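Local atomic coordinates of beta-lactamase (Sebaldella termitidis, PDB entry 6N1N), a protein that probably hydrolyses beta-lactam antibiotics to substituted beta-amino acids, as a member of the class D serine beta-lactamases. Residues A[26-30]-A[31-35]; A[226-229]-A[230-234]. All coordinates share one frame; numbering follows the deposited sequence.

Interaction 1. Residues A[26-30]-A[31-35]; sequences TIYDY and KNKIW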
# COMPACT_ATOMS: atom_id res chain seq x y z
N THR A 26 -5.09 11.34 2.14
CA THR A 26 -3.92 12.11 2.53
C THR A 26 -2.94 12.07 1.37
O THR A 26 -2.65 11.00 0.83
CB THR A 26 -3.27 11.52 3.81
OG1 THR A 26 -4.25 11.48 4.85
CG2 THR A 26 -2.07 12.35 4.27
N ILE A 27 -2.40 13.25 0.99
CA ILE A 27 -1.46 13.37 -0.10
C ILE A 27 -0.30 14.24 0.35
O ILE A 27 -0.49 15.21 1.09
CB ILE A 27 -2.16 13.95 -1.35
CG1 ILE A 27 -3.18 12.95 -1.91
CG2 ILE A 27 -1.15 14.32 -2.44
CD1 ILE A 27 -4.18 13.58 -2.84
N TYR A 28 0.91 13.88 -0.08
CA TYR A 28 2.10 14.69 0.15
C TYR A 28 2.70 15.07 -1.19
O TYR A 28 3.11 14.20 -1.97
CB TYR A 28 3.12 13.95 1.00
CG TYR A 28 4.37 14.76 1.30
CD1 TYR A 28 4.34 15.80 2.19
CD2 TYR A 28 5.57 14.44 0.70
CE1 TYR A 28 5.48 16.54 2.47
CE2 TYR A 28 6.72 15.15 0.98
CZ TYR A 28 6.67 16.20 1.87
OH TYR A 28 7.81 16.93 2.16
N ASP A 29 2.75 16.37 -1.44
CA ASP A 29 3.41 16.99 -2.58
C ASP A 29 4.90 17.09 -2.26
O ASP A 29 5.30 17.85 -1.38
CB ASP A 29 2.73 18.34 -2.83
CG ASP A 29 3.41 19.19 -3.88
OD1 ASP A 29 4.59 18.98 -4.16
OD2 ASP A 29 2.74 20.12 -4.40
N TYR A 30 5.72 16.31 -2.97
CA TYR A 30 7.12 16.14 -2.62
C TYR A 30 7.96 17.38 -2.92
O TYR A 30 8.74 17.83 -2.06
CB TYR A 30 7.65 14.92 -3.40
CG TYR A 30 9.10 14.59 -3.13
CD1 TYR A 30 9.48 13.90 -2.00
CD2 TYR A 30 10.07 14.95 -4.04
CE1 TYR A 30 10.82 13.59 -1.76
CE2 TYR A 30 11.40 14.63 -3.81
CZ TYR A 30 11.76 13.96 -2.68
OH TYR A 30 13.08 13.68 -2.47
N LYS A 31 7.83 17.93 -4.12
CA LYS A 31 8.64 19.08 -4.50
C LYS A 31 8.36 20.28 -3.60
O LYS A 31 9.28 20.98 -3.16
CB LYS A 31 8.37 19.42 -5.97
CG LYS A 31 8.99 20.69 -6.45
CD LYS A 31 8.94 20.78 -7.96
CE LYS A 31 7.57 21.10 -8.45
NZ LYS A 31 7.55 21.19 -9.96
N ASN A 32 7.08 20.53 -3.32
CA ASN A 32 6.68 21.69 -2.54
C ASN A 32 6.60 21.43 -1.04
O ASN A 32 6.44 22.39 -0.28
CB ASN A 32 5.34 22.21 -3.06
CG ASN A 32 5.43 22.71 -4.48
OD1 ASN A 32 6.27 23.59 -4.79
ND2 ASN A 32 4.61 22.17 -5.36
N LYS A 33 6.73 20.17 -0.62
CA LYS A 33 6.61 19.78 0.79
C LYS A 33 5.28 20.24 1.39
O LYS A 33 5.21 20.95 2.40
CB LYS A 33 7.81 20.30 1.60
CG LYS A 33 9.14 19.92 1.02
CD LYS A 33 10.27 20.28 1.99
CE LYS A 33 11.62 19.76 1.52
NZ LYS A 33 12.12 20.51 0.35
N ILE A 34 4.18 19.80 0.76
CA ILE A 34 2.84 20.17 1.22
C ILE A 34 2.05 18.91 1.55
O ILE A 34 1.90 18.01 0.71
CB ILE A 34 2.10 21.01 0.16
CG1 ILE A 34 2.85 22.33 -0.06
CG2 ILE A 34 0.68 21.27 0.59
CD1 ILE A 34 2.30 23.14 -1.21
N TRP A 35 1.51 18.88 2.78
CA TRP A 35 0.55 17.86 3.20
C TRP A 35 -0.87 18.33 2.90
O TRP A 35 -1.26 19.43 3.30
CB TRP A 35 0.69 17.56 4.70
CG TRP A 35 1.91 16.76 5.05
CD1 TRP A 35 3.13 17.26 5.39
CD2 TRP A 35 2.03 15.33 5.10
NE1 TRP A 35 4.01 16.24 5.65
CE2 TRP A 35 3.37 15.05 5.46
CE3 TRP A 35 1.15 14.27 4.88
CZ2 TRP A 35 3.82 13.75 5.63
CZ3 TRP A 35 1.61 12.99 5.03
CH2 TRP A 35 2.93 12.73 5.41
O HOH W 1 11.36 18.44 -1.66

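Interaction 2. Residues A[226-229]-A[230-234]; sequences ERNS and YLLDF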
# COMPACT_ATOMS: atom_id res chain seq x y z
N GLU A 226 -23.61 -4.07 2.22
CA GLU A 226 -24.12 -4.06 0.86
C GLU A 226 -23.26 -3.22 -0.08
O GLU A 226 -23.22 -3.49 -1.28
CB GLU A 226 -25.56 -3.56 0.81
CG GLU A 226 -26.07 -3.31 -0.62
CD GLU A 226 -27.53 -3.69 -0.83
OE1 GLU A 226 -27.97 -3.73 -2.00
OE2 GLU A 226 -28.25 -3.95 0.16
N ARG A 227 -22.57 -2.20 0.44
CA ARG A 227 -21.81 -1.27 -0.39
C ARG A 227 -20.34 -1.61 -0.53
O ARG A 227 -19.63 -0.96 -1.30
CB ARG A 227 -21.97 0.16 0.15
CG ARG A 227 -23.32 0.78 -0.18
CD ARG A 227 -23.28 2.30 -0.07
NE ARG A 227 -22.92 2.71 1.28
CZ ARG A 227 -23.79 3.01 2.24
NH1 ARG A 227 -23.35 3.36 3.45
NH2 ARG A 227 -25.09 2.95 2.00
N ASN A 228 -19.86 -2.66 0.15
CA ASN A 228 -18.42 -2.86 0.22
C ASN A 228 -17.83 -3.26 -1.13
O ASN A 228 -16.75 -2.80 -1.50
CB ASN A 228 -18.10 -3.91 1.29
CG ASN A 228 -16.67 -3.80 1.79
OD1 ASN A 228 -16.33 -2.85 2.49
ND2 ASN A 228 -15.84 -4.74 1.40
N SER A 229 -18.52 -4.11 -1.89
CA SER A 229 -17.95 -4.56 -3.15
C SER A 229 -17.80 -3.41 -4.13
O SER A 229 -16.80 -3.32 -4.84
CB SER A 229 -18.81 -5.67 -3.75
OG SER A 229 -18.70 -6.84 -2.96
N TYR A 230 -18.79 -2.51 -4.17
CA TYR A 230 -18.65 -1.32 -5.00
C TYR A 230 -17.42 -0.51 -4.59
O TYR A 230 -16.64 -0.05 -5.44
CB TYR A 230 -19.89 -0.45 -4.88
CG TYR A 230 -19.73 0.84 -5.61
CD1 TYR A 230 -19.80 0.88 -6.99
CD2 TYR A 230 -19.46 2.01 -4.93
CE1 TYR A 230 -19.65 2.04 -7.67
CE2 TYR A 230 -19.29 3.21 -5.61
CZ TYR A 230 -19.40 3.20 -6.99
OH TYR A 230 -19.24 4.35 -7.74
N LEU A 231 -17.23 -0.31 -3.28
CA LEU A 231 -16.11 0.50 -2.83
C LEU A 231 -14.77 -0.14 -3.17
O LEU A 231 -13.81 0.58 -3.47
CB LEU A 231 -16.26 0.72 -1.33
CG LEU A 231 -17.45 1.62 -1.01
CD1 LEU A 231 -17.72 1.58 0.48
CD2 LEU A 231 -17.18 3.07 -1.47
N LEU A 232 -14.69 -1.47 -3.14
CA LEU A 232 -13.48 -2.14 -3.61
C LEU A 232 -13.23 -1.83 -5.09
O LEU A 232 -12.08 -1.68 -5.50
CB LEU A 232 -13.58 -3.66 -3.39
CG LEU A 232 -13.60 -4.14 -1.95
CD1 LEU A 232 -13.75 -5.67 -1.88
CD2 LEU A 232 -12.36 -3.72 -1.17
N ASP A 233 -14.30 -1.74 -5.89
CA ASP A 233 -14.17 -1.38 -7.30
C ASP A 233 -13.90 0.10 -7.51
O ASP A 233 -13.39 0.48 -8.58
CB ASP A 233 -15.44 -1.76 -8.08
CG ASP A 233 -15.57 -3.26 -8.35
OD1 ASP A 233 -14.57 -4.01 -8.19
OD2 ASP A 233 -16.68 -3.69 -8.76
N PHE A 234 -14.22 0.93 -6.51
CA PHE A 234 -14.20 2.39 -6.63
C PHE A 234 -12.95 3.03 -6.05
O PHE A 234 -12.66 4.18 -6.39
CB PHE A 234 -15.46 2.97 -5.94
CG PHE A 234 -15.60 4.47 -6.03
CD1 PHE A 234 -15.64 5.11 -7.26
CD2 PHE A 234 -15.71 5.24 -4.88
CE1 PHE A 234 -15.77 6.48 -7.34
CE2 PHE A 234 -15.83 6.62 -4.96
CZ PHE A 234 -15.88 7.24 -6.18
O HOH W 2 -21.57 -3.19 -3.49
O HOH W 3 -15.68 -5.81 -5.59

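Interaction 1. Residues A[26-30]-A[31-35]
Asp29 and Ile34 form an antiparallel hydrogen-bonded pair at the tip of the beta hairpin made by strands 22-29 and 34-37. Asp29 N donates to Ile34 O at 2.8 Å, and Ile34 N returns a bond to Asp29 O. Lys33, with positive phi (55°), faces Asp29 together with Ile34, which fits a G1 beta bulge at the end of the turn.

The Asp29 carboxylate grips the turn at two atoms of one residue. Its CG lies opposite the backbone N (chi1 173°), which brings the carboxylate to the backbone N and side-chain amide of Asn32, the two flat groups being steeply inclined to each other. Asn32 N reaches Asp29 OD1 at 3.1 Å from above the carboxylate plane, whereas Asn32 ND2 meets Asp29 OD2 on its syn side at 2.9 Å, nearly straight and within the amide's own plane but somewhat out of the carboxylate plane. Two such bonds fix the rotation of both groups, and Asn212 of strand 212-222 adds a further bond to Asp29 OD1.

Tyr28 and Trp35, the neighbouring non-hydrogen-bonded pair, occupy the other sheet face. Tyr28 CD1 lies over one face of the indole, 3.5 Å from Trp35 CE2, with the phenol and five-membered ring planes inclined at 49°. Thr26 CG2 meets the indole edge in plane, 3.8 Å from Trp35 CE3. Ile151 of helix 147-159 touches Thr26, Tyr28 and Trp35, placing this aromatic pair between sheet and helix. At the turn, one water donates to Tyr30 O at 2.7 Å and accepts from Lys33 NZ at 3.0 Å.

Interaction 2. Residues A[226-229]-A[230-234]
Leu231 N donates to Arg227 O at 3.2 Å, the first of three successive i-to-i+4 bonds in the N-terminal turn of helix 228-245, the last helix of the chain, which packs against the central sheet. The next, from Leu232 N to Asn228 O, measures 2.9 Å with a C=O...N angle of 162°, so the donor stands almost straight ahead of the carbonyl. Asp233 N to Ser229 O follows at 3.1 Å, its donor tilted 23° from the carbonyl plane. Before the first turn closes, a water accepts from Tyr230 N at 2.9 Å and donates to Glu226 O, bridging the atoms that the same spacing would pair one residue earlier.

Side chains add apolar cover to this backbone ladder. Leu231 CG sits 3.4 Å from Arg227 O, and Leu232 CG lies 3.5 Å from Asn228 O, so branched carbons flank two of the bonded carbonyls. Asn228 CG is turned roughly trans to N (chi1 -158°), and the amide's ND2 lies 4.0 Å from Leu232 CD1, a van der Waals approach. Asn228 OD1 accepts from Asn222 ND2, which ties the start of the helix to the end of strand 212-222. Ile201 of strand 198-209 touches Asn228, Leu231 and Leu232, while Trp192 of strand 184-195 touches Asn228 and Leu232.

Ser229 O also accepts from a water that makes a weak bond to Asp233 OD1. The chemistry thus implies a helix start held by main-chain bonds, with water serving its exposed side and leucines its sheet-facing side.

Interactions 1 and 2 are separate parts of one domain, with centres about 28 Å apart and nearest atoms about 13 Å apart. Each combines buried and exposed residues. Interaction 1 belongs to the central mixed sheet, 26-35 holding the turn and the adjoining ends of two neighbouring strands, whereas 226-234 begins a helix packed against it. Strand 212-222 is a shared neighbour, meeting the hairpin through Asn212 and the helix start through Asn222. Both have backbone bonds, but the hairpin supplements them with side-chain bonds and an aromatic contact, whereas across interaction 2 the direct hydrogen bonds are main-chain ones. Leu232 lies about 10 Å, side chain to side chain, from Ser51, the predicted acylated serine; interaction 1 is remote from it.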